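Local coordinates for protein CRISPR system Cmr subunit Cmr6 (Pyrococcus furiosus, PDB 4W8V) that binds RNA as the Cmr6 subunit, which together with Cmr1 caps the type III-B Cmr ribonucleoprotein complex of CRISPR antiviral defence, at residues A[15-19]-A[202-206]; A[67-71]-A[97-103]; A[128-132]-A[211-217]; A[165-169]-A[181-187]. One frame throughout, in Å; residues are numbered along the deposited sequence.

Contact 1 of 4, residues A[15-19]-A[202-206]; sequences ITGKF and PFLVA
Phe-19 and Val-205 form the tight side of this antiparallel strand pair. The valine presses its CG2 methyl against CD1 of the phenylalanine ring at 3.6 Å, approaching obliquely, and the two side chains cross at about a right angle. The ring gets there because CG lies beside the backbone N and anti to the carbonyl carbon (chi1 -69°), which folds it back along its own strand until the carbonyl oxygen of Gly-17 sits in plane at its edge. Gly-17 has no side chain to block that path. Phe-203 shares this face but turns its ring away, toward Ile-50 and Leu-242. Between the strands, two reciprocal pairs of backbone hydrogen bonds form. One joins Gly-17 and Val-205, with Gly-17 N 3.0 Å from Val-205 O; the other joins Phe-19 and Phe-203. The strands are the two central ones of a four-stranded antiparallel sheet whose order, 2-3-1-4, matches the ferredoxin-like fold of RAMP proteins; this chain is the C-terminal part of Cmr6 that carries it. Helix 212-228 packs on the Phe-19 face, touching that ring through Lys-223. The face of Thr-16 and Lys-18 is looser and more open to solvent. There Thr-16 meets Ala-206 chiefly methyl to methyl, CG2 to CB at 3.6 Å, and Leu-204 lays CD1 3.7 Å from the carbonyl oxygen of Gly-17. Lys-18 merely brushes that leucine methyl with its CG, 4.2 Å from Leu-204 CD1, before its extended chain runs out from the sheet to a salt bridge with Glu-153.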
loop_
_atom_site.group_PDB
_atom_site.type_symbol
_atom_site.label_atom_id
_atom_site.label_comp_id
_atom_site.label_asym_id
_atom_site.label_seq_id
_atom_site.Cartn_x
_atom_site.Cartn_y
_atom_site.Cartn_z
ATOM N N ILE A 15 8.274 -1.510 -14.139
ATOM C CA ILE A 15 7.263 -2.558 -14.237
ATOM C C ILE A 15 5.887 -1.926 -14.069
ATOM O O ILE A 15 5.620 -1.271 -13.064
ATOM C CB ILE A 15 7.452 -3.664 -13.179
ATOM C CG1 ILE A 15 8.918 -4.100 -13.097
ATOM C CG2 ILE A 15 6.540 -4.845 -13.483
ATOM C CD1 ILE A 15 9.495 -4.599 -14.414
ATOM N N THR A 16 5.015 -2.099 -15.056
ATOM C CA THR A 16 3.688 -1.514 -14.972
ATOM C C THR A 16 2.564 -2.504 -15.223
ATOM O O THR A 16 2.769 -3.576 -15.789
ATOM C CB THR A 16 3.522 -0.358 -15.962
ATOM O OG1 THR A 16 3.268 -0.876 -17.279
ATOM C CG2 THR A 16 4.759 0.524 -15.979
ATOM N N GLY A 17 1.370 -2.117 -14.788
ATOM C CA GLY A 17 0.151 -2.838 -15.091
ATOM C C GLY A 17 -1.053 -1.917 -15.079
ATOM O O GLY A 17 -0.996 -0.821 -14.544
ATOM N N LYS A 18 -2.146 -2.364 -15.682
ATOM C CA LYS A 18 -3.396 -1.620 -15.654
ATOM C C LYS A 18 -4.359 -2.227 -14.643
ATOM O O LYS A 18 -4.620 -3.423 -14.675
ATOM C CB LYS A 18 -4.044 -1.594 -17.033
ATOM C CG LYS A 18 -3.273 -0.827 -18.079
ATOM C CD LYS A 18 -4.098 -0.715 -19.343
ATOM C CE LYS A 18 -3.313 -0.117 -20.492
ATOM N NZ LYS A 18 -4.061 -0.305 -21.762
ATOM N N PHE A 19 -4.892 -1.394 -13.754
ATOM C CA PHE A 19 -5.744 -1.866 -12.665
ATOM C C PHE A 19 -7.083 -1.158 -12.695
ATOM O O PHE A 19 -7.154 0.021 -13.012
ATOM C CB PHE A 19 -5.057 -1.648 -11.312
ATOM C CG PHE A 19 -3.849 -2.527 -11.094
ATOM C CD1 PHE A 19 -2.696 -2.358 -11.856
ATOM C CD2 PHE A 19 -3.866 -3.518 -10.121
ATOM C CE1 PHE A 19 -1.585 -3.160 -11.660
ATOM C CE2 PHE A 19 -2.761 -4.332 -9.918
ATOM C CZ PHE A 19 -1.615 -4.153 -10.677
ATOM N N PRO A 202 -10.154 2.801 -14.507
ATOM C CA PRO A 202 -8.813 2.276 -14.774
ATOM C C PRO A 202 -7.683 3.153 -14.239
ATOM O O PRO A 202 -7.716 4.370 -14.422
ATOM C CB PRO A 202 -8.763 2.210 -16.297
ATOM C CG PRO A 202 -9.748 3.216 -16.762
ATOM C CD PRO A 202 -10.807 3.327 -15.722
ATOM N N PHE A 203 -6.704 2.521 -13.589
ATOM C CA PHE A 203 -5.518 3.188 -13.081
ATOM C C PHE A 203 -4.275 2.515 -13.637
ATOM O O PHE A 203 -4.236 1.300 -13.791
ATOM C CB PHE A 203 -5.473 3.172 -11.531
ATOM C CG PHE A 203 -6.422 4.135 -10.890
ATOM C CD1 PHE A 203 -7.773 3.858 -10.839
ATOM C CD2 PHE A 203 -5.964 5.321 -10.343
ATOM C CE1 PHE A 203 -8.654 4.756 -10.266
ATOM C CE2 PHE A 203 -6.833 6.224 -9.763
ATOM C CZ PHE A 203 -8.174 5.946 -9.720
ATOM N N LEU A 204 -3.253 3.313 -13.927
ATOM C CA LEU A 204 -1.927 2.775 -14.187
ATOM C C LEU A 204 -1.126 2.704 -12.882
ATOM O O LEU A 204 -1.056 3.667 -12.135
ATOM C CB LEU A 204 -1.194 3.633 -15.208
ATOM C CG LEU A 204 0.060 3.019 -15.819
ATOM C CD1 LEU A 204 -0.330 1.978 -16.856
ATOM C CD2 LEU A 204 0.898 4.097 -16.443
ATOM N N VAL A 205 -0.504 1.560 -12.638
ATOM C CA VAL A 205 0.226 1.296 -11.412
ATOM C C VAL A 205 1.630 0.830 -11.758
ATOM O O VAL A 205 1.798 -0.061 -12.594
ATOM C CB VAL A 205 -0.472 0.217 -10.568
ATOM C CG1 VAL A 205 0.371 -0.160 -9.357
ATOM C CG2 VAL A 205 -1.881 0.675 -10.153
ATOM N N ALA A 206 2.644 1.418 -11.131
ATOM C CA ALA A 206 4.013 1.118 -11.518
ATOM C C ALA A 206 5.028 1.285 -10.405
ATOM O O ALA A 206 4.856 2.096 -9.505
ATOM C CB ALA A 206 4.413 2.004 -12.699
#

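Contact 2 of 4, residues A[67-71]-A[97-103]; sequences LAEFI and LSNAKVP
Phe-70 and Ala-100 bring the two backbones together, their CA atoms 5.1 Å apart, where two type I beta turns meet: Ala-68 to Ile-71, following on from helix 52-68, and Leu-97 to Ala-100, after helix 93-96. The contact thus ties these two turns together within the helical part of the RAMP domain. A single backbone hydrogen bond joins them. Lys-101 N donates to Phe-70 O at 3.0 Å, lying in the carbonyl plane but somewhat bent, with 151° at the hydrogen. Ala-100 CA leans on the same oxygen at 3.3 Å, so one carbonyl receives both an N-H and a weaker CA-H contact from consecutive residues.

The side chains gather round the buried Phe-70 ring. Its CG stands beside the backbone N (chi1 -71°), which lays the ring beside residues 101-103. Val-102 lies alongside, pointing the same way, and sets its CG2 methyl against CE2. Nearer the root, Phe-70 CB meets Ala-100 CB at 4.0 Å, and Ile-71 offers its CG2 to that same alanine methyl. Leu-97 divides its methyls, CD2 toward Ile-71 and CD1 toward Leu-67. Helix 108-116 closes in through Cys-110 and Leu-114, and Glu-69 OE2 is hydrogen-bonded to Ser-107. The ring itself is clamped on both faces: Leu-67 CD2 sits off-centre on one, while on the other Pro-103 CD makes a CH-pi contact 3.7 Å from the centroid, only 4° off the ring normal.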
loop_
_atom_site.group_PDB
_atom_site.type_symbol
_atom_site.label_atom_id
_atom_site.label_comp_id
_atom_site.label_asym_id
_atom_site.label_seq_id
_atom_site.Cartn_x
_atom_site.Cartn_y
_atom_site.Cartn_z
ATOM N N LEU A 67 5.419 -10.996 8.091
ATOM C CA LEU A 67 6.650 -11.314 8.814
ATOM C C LEU A 67 6.429 -11.471 10.314
ATOM O O LEU A 67 7.270 -12.047 11.010
ATOM C CB LEU A 67 7.714 -10.247 8.555
ATOM C CG LEU A 67 8.499 -10.460 7.255
ATOM C CD1 LEU A 67 9.515 -9.343 7.015
ATOM C CD2 LEU A 67 9.186 -11.811 7.294
ATOM N N ALA A 68 5.309 -10.951 10.808
ATOM C CA ALA A 68 4.932 -11.135 12.203
ATOM C C ALA A 68 4.697 -12.622 12.475
ATOM O O ALA A 68 4.927 -13.110 13.576
ATOM C CB ALA A 68 3.689 -10.314 12.540
ATOM N N GLU A 69 4.247 -13.342 11.453
ATOM C CA GLU A 69 4.061 -14.781 11.558
ATOM C C GLU A 69 5.405 -15.522 11.683
ATOM O O GLU A 69 5.429 -16.699 12.042
ATOM C CB GLU A 69 3.285 -15.310 10.345
ATOM C CG GLU A 69 2.034 -14.519 9.982
ATOM C CD GLU A 69 1.291 -15.086 8.766
ATOM O OE1 GLU A 69 1.175 -16.326 8.649
ATOM O OE2 GLU A 69 0.826 -14.287 7.929
ATOM N N PHE A 70 6.511 -14.829 11.394
ATOM C CA PHE A 70 7.848 -15.440 11.385
ATOM C C PHE A 70 8.594 -15.343 12.722
ATOM O O PHE A 70 9.718 -15.811 12.832
ATOM C CB PHE A 70 8.729 -14.807 10.291
ATOM C CG PHE A 70 8.330 -15.171 8.887
ATOM C CD1 PHE A 70 7.052 -14.912 8.427
ATOM C CD2 PHE A 70 9.240 -15.753 8.024
ATOM C CE1 PHE A 70 6.679 -15.241 7.138
ATOM C CE2 PHE A 70 8.873 -16.090 6.740
ATOM C CZ PHE A 70 7.592 -15.831 6.292
ATOM N N ILE A 71 7.990 -14.715 13.725
ATOM C CA ILE A 71 8.595 -14.646 15.053
ATOM C C ILE A 71 7.570 -15.090 16.096
ATOM O O ILE A 71 6.383 -15.179 15.793
ATOM C CB ILE A 71 9.129 -13.226 15.370
ATOM C CG1 ILE A 71 8.014 -12.188 15.340
ATOM C CG2 ILE A 71 10.172 -12.804 14.349
ATOM C CD1 ILE A 71 8.519 -10.757 15.343
ATOM N N LEU A 97 14.944 -8.875 13.640
ATOM C CA LEU A 97 14.297 -10.065 13.090
ATOM C C LEU A 97 15.292 -11.171 12.749
ATOM O O LEU A 97 15.028 -12.007 11.880
ATOM C CB LEU A 97 13.492 -9.705 11.847
ATOM C CG LEU A 97 12.534 -8.529 11.995
ATOM C CD1 LEU A 97 11.709 -8.409 10.740
ATOM C CD2 LEU A 97 11.643 -8.695 13.218
ATOM N N SER A 98 16.429 -11.166 13.437
ATOM C CA SER A 98 17.497 -12.126 13.183
ATOM C C SER A 98 17.004 -13.564 13.283
ATOM O O SER A 98 17.318 -14.400 12.433
ATOM C CB SER A 98 18.654 -11.898 14.161
ATOM O OG SER A 98 18.202 -11.940 15.507
ATOM N N ASN A 99 16.209 -13.835 14.314
ATOM C CA ASN A 99 15.778 -15.192 14.629
ATOM C C ASN A 99 14.443 -15.566 13.984
ATOM O O ASN A 99 13.744 -16.465 14.448
ATOM C CB ASN A 99 15.691 -15.362 16.146
ATOM C CG ASN A 99 16.912 -14.815 16.862
ATOM O OD1 ASN A 99 18.014 -14.787 16.307
ATOM N ND2 ASN A 99 16.721 -14.370 18.099
ATOM N N ALA A 100 14.094 -14.877 12.905
ATOM C CA ALA A 100 12.857 -15.170 12.205
ATOM C C ALA A 100 12.968 -16.484 11.445
ATOM O O ALA A 100 13.950 -16.729 10.743
ATOM C CB ALA A 100 12.501 -14.036 11.265
ATOM N N LYS A 101 11.958 -17.333 11.602
ATOM C CA LYS A 101 11.906 -18.609 10.904
ATOM C C LYS A 101 10.574 -18.720 10.187
ATOM O O LYS A 101 9.571 -18.189 10.657
ATOM C CB LYS A 101 12.090 -19.776 11.878
ATOM C CG LYS A 101 13.346 -19.689 12.737
ATOM C CD LYS A 101 13.423 -20.840 13.736
ATOM C CE LYS A 101 14.662 -20.729 14.615
ATOM N NZ LYS A 101 14.835 -21.911 15.505
ATOM N N VAL A 102 10.570 -19.395 9.042
ATOM C CA VAL A 102 9.333 -19.658 8.321
ATOM C C VAL A 102 8.394 -20.445 9.221
ATOM O O VAL A 102 8.793 -21.444 9.816
ATOM C CB VAL A 102 9.584 -20.432 7.004
ATOM C CG1 VAL A 102 8.273 -20.760 6.319
ATOM C CG2 VAL A 102 10.473 -19.621 6.074
ATOM N N PRO A 103 7.144 -19.975 9.346
ATOM C CA PRO A 103 6.163 -20.594 10.244
ATOM C C PRO A 103 5.649 -21.960 9.786
ATOM O O PRO A 103 5.661 -22.282 8.591
ATOM C CB PRO A 103 5.018 -19.573 10.260
ATOM C CG PRO A 103 5.158 -18.821 8.996
ATOM C CD PRO A 103 6.630 -18.731 8.748
#

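Contact 3 of 4, residues A[128-132]-A[211-217]; sequences ELIRI and DRELTEK
Leu-214 carries the apolar part of the contact, spreading its branches over three residues of helix 122-133. Its CG, 3.7 Å from Ile-132 CG1, packs where the two side chains cross at a slant. CD1 slides past the Glu-128 chain and comes 3.6 Å from the carbonyl oxygen of that residue, while CD2 rests over one face of the Arg-131 guanidinium, 3.6 Å from NH2. With CG anti to the backbone N (chi1 -176°), the leucine is thrown across to the other helix, CD1 toward Glu-128 and Ile-132, CD2 over the arginine.

Two salt bridges flank this hydrophobic middle. Arg-131 NH2 donates almost straight (175°) to Asp-211 OD2 at 2.7 Å; the carboxylate oxygen is in the guanidinium plane and is met on its anti side. A bend at chi3 turns the guanidinium toward this partner, and its NE is held by Glu-141. Lys-217 stretches fully extended to Glu-128 and uses the syn lone pair of OE1; the modelled NZ to OE1 separation of 2.5 Å is short enough to be doubtful in detail. Lys-120 pairs with OE2 of the same glutamate, so this buried acid has two lysine partners, whose ammonium groups are themselves close; the pair would probably favour its ionised form.

Capping forms the third group. Asp-211 OD1 accepts weakly from Glu-213 N and Leu-214 N, leaving OD2 for the arginine. The N-cap residue of helix 212-228 therefore also bridges to a helix crossing at 85°, where the second helix of the ferredoxin-like fold meets the helical layer beside it.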
loop_
_atom_site.group_PDB
_atom_site.type_symbol
_atom_site.label_atom_id
_atom_site.label_comp_id
_atom_site.label_asym_id
_atom_site.label_seq_id
_atom_site.Cartn_x
_atom_site.Cartn_y
_atom_site.Cartn_z
ATOM N N GLU A 128 16.325 -7.969 0.833
ATOM C CA GLU A 128 15.649 -7.504 -0.368
ATOM C C GLU A 128 14.580 -6.484 -0.003
ATOM O O GLU A 128 14.338 -5.537 -0.753
ATOM C CB GLU A 128 15.047 -8.677 -1.141
ATOM C CG GLU A 128 16.091 -9.584 -1.790
ATOM C CD GLU A 128 15.552 -10.345 -2.983
ATOM O OE1 GLU A 128 14.713 -11.243 -2.782
ATOM O OE2 GLU A 128 15.963 -10.043 -4.127
ATOM N N LEU A 129 13.961 -6.673 1.162
ATOM C CA LEU A 129 12.920 -5.769 1.640
ATOM C C LEU A 129 13.534 -4.480 2.164
ATOM O O LEU A 129 12.962 -3.406 1.995
ATOM C CB LEU A 129 12.077 -6.425 2.739
ATOM C CG LEU A 129 11.194 -7.599 2.327
ATOM C CD1 LEU A 129 10.655 -8.327 3.540
ATOM C CD2 LEU A 129 10.052 -7.119 1.454
ATOM N N ILE A 130 14.690 -4.598 2.812
ATOM C CA ILE A 130 15.476 -3.428 3.163
ATOM C C ILE A 130 15.777 -2.620 1.895
ATOM O O ILE A 130 15.641 -1.403 1.882
ATOM C CB ILE A 130 16.785 -3.817 3.883
ATOM C CG1 ILE A 130 16.482 -4.266 5.318
ATOM C CG2 ILE A 130 17.751 -2.642 3.920
ATOM C CD1 ILE A 130 17.679 -4.838 6.054
ATOM N N ARG A 131 16.146 -3.298 0.817
ATOM C CA ARG A 131 16.457 -2.599 -0.422
ATOM C C ARG A 131 15.220 -1.999 -1.099
ATOM O O ARG A 131 15.286 -0.905 -1.650
ATOM C CB ARG A 131 17.177 -3.542 -1.386
ATOM C CG ARG A 131 18.530 -4.004 -0.876
ATOM C CD ARG A 131 19.111 -5.049 -1.792
ATOM N NE ARG A 131 19.063 -4.582 -3.169
ATOM C CZ ARG A 131 18.935 -5.374 -4.224
ATOM N NH1 ARG A 131 18.847 -6.689 -4.064
ATOM N NH2 ARG A 131 18.892 -4.842 -5.438
ATOM N N ILE A 132 14.100 -2.713 -1.058
ATOM C CA ILE A 132 12.879 -2.250 -1.711
ATOM C C ILE A 132 12.335 -0.972 -1.077
ATOM O O ILE A 132 12.064 0.007 -1.781
ATOM C CB ILE A 132 11.793 -3.344 -1.690
ATOM C CG1 ILE A 132 12.170 -4.476 -2.650
ATOM C CG2 ILE A 132 10.430 -2.778 -2.076
ATOM C CD1 ILE A 132 11.203 -5.645 -2.635
ATOM N N ASP A 211 17.657 -2.625 -10.326
ATOM C CA ASP A 211 17.566 -4.074 -10.235
ATOM C C ASP A 211 16.207 -4.513 -10.751
ATOM O O ASP A 211 15.186 -4.286 -10.103
ATOM C CB ASP A 211 17.777 -4.535 -8.791
ATOM C CG ASP A 211 18.098 -6.014 -8.686
ATOM O OD1 ASP A 211 17.704 -6.786 -9.591
ATOM O OD2 ASP A 211 18.747 -6.403 -7.691
ATOM N N ARG A 212 16.188 -5.135 -11.920
ATOM C CA ARG A 212 14.922 -5.533 -12.516
ATOM C C ARG A 212 14.186 -6.604 -11.709
ATOM O O ARG A 212 12.970 -6.532 -11.542
ATOM C CB ARG A 212 15.134 -6.032 -13.939
ATOM C CG ARG A 212 13.856 -6.501 -14.578
ATOM C CD ARG A 212 14.034 -6.843 -16.039
ATOM N NE ARG A 212 12.774 -7.308 -16.612
ATOM C CZ ARG A 212 11.860 -6.513 -17.161
ATOM N NH1 ARG A 212 12.069 -5.203 -17.230
ATOM N NH2 ARG A 212 10.740 -7.030 -17.649
ATOM N N GLU A 213 14.911 -7.599 -11.214
ATOM C CA GLU A 213 14.257 -8.687 -10.503
ATOM C C GLU A 213 13.764 -8.226 -9.132
ATOM O O GLU A 213 12.735 -8.699 -8.649
ATOM C CB GLU A 213 15.190 -9.890 -10.354
ATOM N N LEU A 214 14.494 -7.306 -8.507
ATOM C CA LEU A 214 14.056 -6.745 -7.240
ATOM C C LEU A 214 12.788 -5.926 -7.458
ATOM O O LEU A 214 11.828 -6.033 -6.697
ATOM C CB LEU A 214 15.143 -5.878 -6.606
ATOM C CG LEU A 214 14.748 -5.363 -5.219
ATOM C CD1 LEU A 214 14.962 -6.456 -4.175
ATOM C CD2 LEU A 214 15.474 -4.075 -4.842
ATOM N N THR A 215 12.790 -5.118 -8.511
ATOM C CA THR A 215 11.659 -4.264 -8.834
ATOM C C THR A 215 10.424 -5.097 -9.160
ATOM O O THR A 215 9.306 -4.742 -8.779
ATOM C CB THR A 215 12.005 -3.330 -10.013
ATOM O OG1 THR A 215 13.113 -2.506 -9.638
ATOM C CG2 THR A 215 10.830 -2.444 -10.383
ATOM N N GLU A 216 10.632 -6.214 -9.847
ATOM C CA GLU A 216 9.520 -7.091 -10.206
ATOM C C GLU A 216 8.844 -7.678 -8.977
ATOM O O GLU A 216 7.620 -7.777 -8.929
ATOM C CB GLU A 216 9.992 -8.214 -11.128
ATOM C CG GLU A 216 10.042 -7.807 -12.590
ATOM C CD GLU A 216 10.584 -8.899 -13.490
ATOM O OE1 GLU A 216 11.248 -9.828 -12.975
ATOM O OE2 GLU A 216 10.346 -8.819 -14.714
ATOM N N LYS A 217 9.652 -8.072 -7.996
ATOM C CA LYS A 217 9.139 -8.589 -6.741
ATOM C C LYS A 217 8.281 -7.531 -6.063
ATOM O O LYS A 217 7.190 -7.825 -5.571
ATOM C CB LYS A 217 10.284 -9.014 -5.829
ATOM C CG LYS A 217 11.105 -10.156 -6.381
ATOM C CD LYS A 217 12.054 -10.701 -5.336
ATOM C CE LYS A 217 12.976 -11.762 -5.931
ATOM N NZ LYS A 217 13.934 -12.294 -4.920
#

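Contact 4 of 4, residues A[165-169]-A[181-187]; sequences MNPHY and PPPGDWY
Pro-181 covers one face of the His-168 imidazole, its CB over the centre, 3.8 Å from the centroid, in a CH-pi contact. At the imidazole edge, in its plane, lies Asp-185 OD2, 3.2 Å from His-168 CE1, with the carboxylate turned nearly perpendicular to the ring. These residues belong to the long connection between strands 161-165 and 192-197, antiparallel neighbours in a three-stranded sheet, and the contact draws the two arms of that connection together at the protein surface. Pro-182 adds its CD beside NE2. The Tyr-187 ring takes Pro-181 CG toward the rim of one face, so this proline, which follows a cis peptide bond, is shared by two aromatic groups. Tyr-187 in turn sets its CD2 over the centre of the Trp-186 indole.

Between residues 165-169 and 181-187 one direct hydrogen bond forms, from His-168 ND1 to Trp-186 O at 3.1 Å. It is poorly aligned, 137° at the hydrogen, and the donor stands well above the carbonyl plane. The imidazole reaches across because its CG is anti to the backbone N (chi1 160°). Closer to the sheet, Asn-166 O approaches Tyr-187 CD1 obliquely at 3.4 Å, while the Asn-166 amide and the Pro-167 backbone continue the link by bonding Asp-188. The second arm contains a type II beta turn from Pro-182 to Asp-185, closed by Asp-185 N to Pro-182 O. Asp-185 OD1 accepts from Trp-186 N, and a water lies 2.7 Å from both Asp-185 OD2 and Tyr-169 O, placed to link the two arms.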
loop_
_atom_site.group_PDB
_atom_site.type_symbol
_atom_site.label_atom_id
_atom_site.label_comp_id
_atom_site.label_asym_id
_atom_site.label_seq_id
_atom_site.Cartn_x
_atom_site.Cartn_y
_atom_site.Cartn_z
ATOM N N MET A 165 -15.228 13.765 5.854
ATOM C CA MET A 165 -14.842 12.937 6.990
ATOM C C MET A 165 -13.661 13.571 7.697
ATOM O O MET A 165 -12.990 14.454 7.144
ATOM C CB MET A 165 -14.497 11.511 6.559
ATOM C CG MET A 165 -15.682 10.719 5.985
ATOM S SD MET A 165 -15.348 8.983 5.654
ATOM C CE MET A 165 -14.117 9.080 4.354
ATOM N N ASN A 166 -13.433 13.125 8.931
ATOM C CA ASN A 166 -12.310 13.574 9.747
ATOM C C ASN A 166 -11.334 12.429 10.009
ATOM O O ASN A 166 -11.720 11.275 9.991
ATOM C CB ASN A 166 -12.804 14.156 11.074
ATOM C CG ASN A 166 -13.584 15.448 10.896
ATOM O OD1 ASN A 166 -14.458 15.548 10.042
ATOM N ND2 ASN A 166 -13.271 16.444 11.716
ATOM N N PRO A 167 -10.059 12.745 10.235
ATOM C CA PRO A 167 -9.067 11.715 10.536
ATOM C C PRO A 167 -8.997 11.352 12.019
ATOM O O PRO A 167 -9.054 12.214 12.877
ATOM C CB PRO A 167 -7.761 12.369 10.109
ATOM C CG PRO A 167 -7.992 13.808 10.408
ATOM C CD PRO A 167 -9.433 14.067 10.071
ATOM N N HIS A 168 -8.867 10.066 12.290
ATOM C CA HIS A 168 -8.458 9.593 13.588
ATOM C C HIS A 168 -7.216 8.722 13.442
ATOM O O HIS A 168 -7.216 7.782 12.645
ATOM C CB HIS A 168 -9.570 8.810 14.267
ATOM C CG HIS A 168 -9.060 7.927 15.357
ATOM N ND1 HIS A 168 -8.538 8.430 16.528
ATOM C CD2 HIS A 168 -8.904 6.584 15.412
ATOM C CE1 HIS A 168 -8.118 7.425 17.277
ATOM N NE2 HIS A 168 -8.323 6.299 16.620
ATOM N N TYR A 169 -6.156 9.031 14.192
ATOM C CA TYR A 169 -4.933 8.239 14.088
ATOM C C TYR A 169 -4.701 7.380 15.311
ATOM O O TYR A 169 -4.951 7.792 16.453
ATOM C CB TYR A 169 -3.713 9.138 13.830
ATOM C CG TYR A 169 -3.810 9.909 12.530
ATOM C CD1 TYR A 169 -3.451 9.313 11.314
ATOM C CD2 TYR A 169 -4.292 11.213 12.508
ATOM C CE1 TYR A 169 -3.545 10.010 10.118
ATOM C CE2 TYR A 169 -4.399 11.910 11.323
ATOM C CZ TYR A 169 -4.026 11.306 10.128
ATOM O OH TYR A 169 -4.131 11.996 8.938
ATOM N N PRO A 181 -13.128 5.266 16.725
ATOM C CA PRO A 181 -12.011 5.460 17.659
ATOM C C PRO A 181 -12.275 4.749 18.985
ATOM O O PRO A 181 -13.439 4.611 19.341
ATOM C CB PRO A 181 -11.971 6.979 17.859
ATOM C CG PRO A 181 -12.676 7.540 16.667
ATOM C CD PRO A 181 -13.740 6.545 16.332
ATOM N N PRO A 182 -11.222 4.274 19.669
ATOM C CA PRO A 182 -11.330 3.601 20.974
ATOM C C PRO A 182 -11.830 4.551 22.074
ATOM O O PRO A 182 -11.730 5.762 21.904
ATOM C CB PRO A 182 -9.897 3.137 21.242
ATOM C CG PRO A 182 -9.034 4.072 20.441
ATOM C CD PRO A 182 -9.824 4.411 19.224
ATOM N N PRO A 183 -12.372 4.012 23.187
ATOM C CA PRO A 183 -12.968 4.886 24.209
ATOM C C PRO A 183 -11.968 5.912 24.726
ATOM O O PRO A 183 -10.805 5.591 24.922
ATOM C CB PRO A 183 -13.382 3.908 25.314
ATOM C CG PRO A 183 -13.491 2.588 24.637
ATOM C CD PRO A 183 -12.418 2.595 23.592
ATOM N N GLY A 184 -12.418 7.146 24.914
ATOM C CA GLY A 184 -11.534 8.219 25.333
ATOM C C GLY A 184 -10.863 8.953 24.179
ATOM O O GLY A 184 -10.363 10.065 24.358
ATOM N N ASP A 185 -10.858 8.334 22.999
ATOM C CA ASP A 185 -10.201 8.893 21.818
ATOM C C ASP A 185 -11.260 9.309 20.785
ATOM O O ASP A 185 -12.439 8.994 20.942
ATOM C CB ASP A 185 -9.217 7.872 21.224
ATOM C CG ASP A 185 -8.103 8.520 20.407
ATOM O OD1 ASP A 185 -8.278 9.661 19.933
ATOM O OD2 ASP A 185 -7.042 7.882 20.239
ATOM N N TRP A 186 -10.855 10.027 19.742
ATOM C CA TRP A 186 -11.824 10.490 18.759
ATOM C C TRP A 186 -11.148 11.026 17.504
ATOM O O TRP A 186 -9.923 11.032 17.397
ATOM C CB TRP A 186 -12.741 11.568 19.368
ATOM C CG TRP A 186 -14.028 11.771 18.604
ATOM C CD1 TRP A 186 -14.455 12.920 18.008
ATOM C CD2 TRP A 186 -15.033 10.782 18.332
ATOM N NE1 TRP A 186 -15.670 12.718 17.390
ATOM C CE2 TRP A 186 -16.045 11.414 17.576
ATOM C CE3 TRP A 186 -15.177 9.425 18.658
ATOM C CZ2 TRP A 186 -17.183 10.737 17.142
ATOM C CZ3 TRP A 186 -16.310 8.755 18.233
ATOM C CH2 TRP A 186 -17.303 9.413 17.484
ATOM N N TYR A 187 -11.971 11.464 16.558
ATOM C CA TYR A 187 -11.506 12.165 15.377
ATOM C C TYR A 187 -10.979 13.549 15.746
ATOM O O TYR A 187 -11.437 14.167 16.705
ATOM C CB TYR A 187 -12.640 12.290 14.358
ATOM C CG TYR A 187 -13.293 10.978 14.029
ATOM C CD1 TYR A 187 -12.751 10.140 13.068
ATOM C CD2 TYR A 187 -14.456 10.578 14.675
ATOM C CE1 TYR A 187 -13.339 8.928 12.759
ATOM C CE2 TYR A 187 -15.054 9.356 14.377
ATOM C CZ TYR A 187 -14.486 8.542 13.407
ATOM O OH TYR A 187 -15.052 7.330 13.094
HETATM O O HOH W 1 -4.614 7.732 19.136
HETATM O O HOH W 2 -6.576 10.151 17.915
#

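Contact 1 lies in the four-stranded sheet, and contact 3 continues directly from it: strand 202-209 leads into helix 212-228, and Ile-15 of the first packs on Thr-215 and Glu-216 of the second. Contact 2 touches contact 3 through Leu-67 and Leu-129, extending this body into the helical region. Contacts 1, 2 and 3 are each partly buried. Contact 4 stands apart, its nearest atoms about 16 Å from contact 1, and has no buried residue. Chemistry follows place. The strand pair relies on repeated backbone bonds, the helix crossing on salt bridges flanking a leucine, and the paired turns on one backbone bond and a clamped phenylalanine, whereas the surface loop uses prolines, aromatic rings and water.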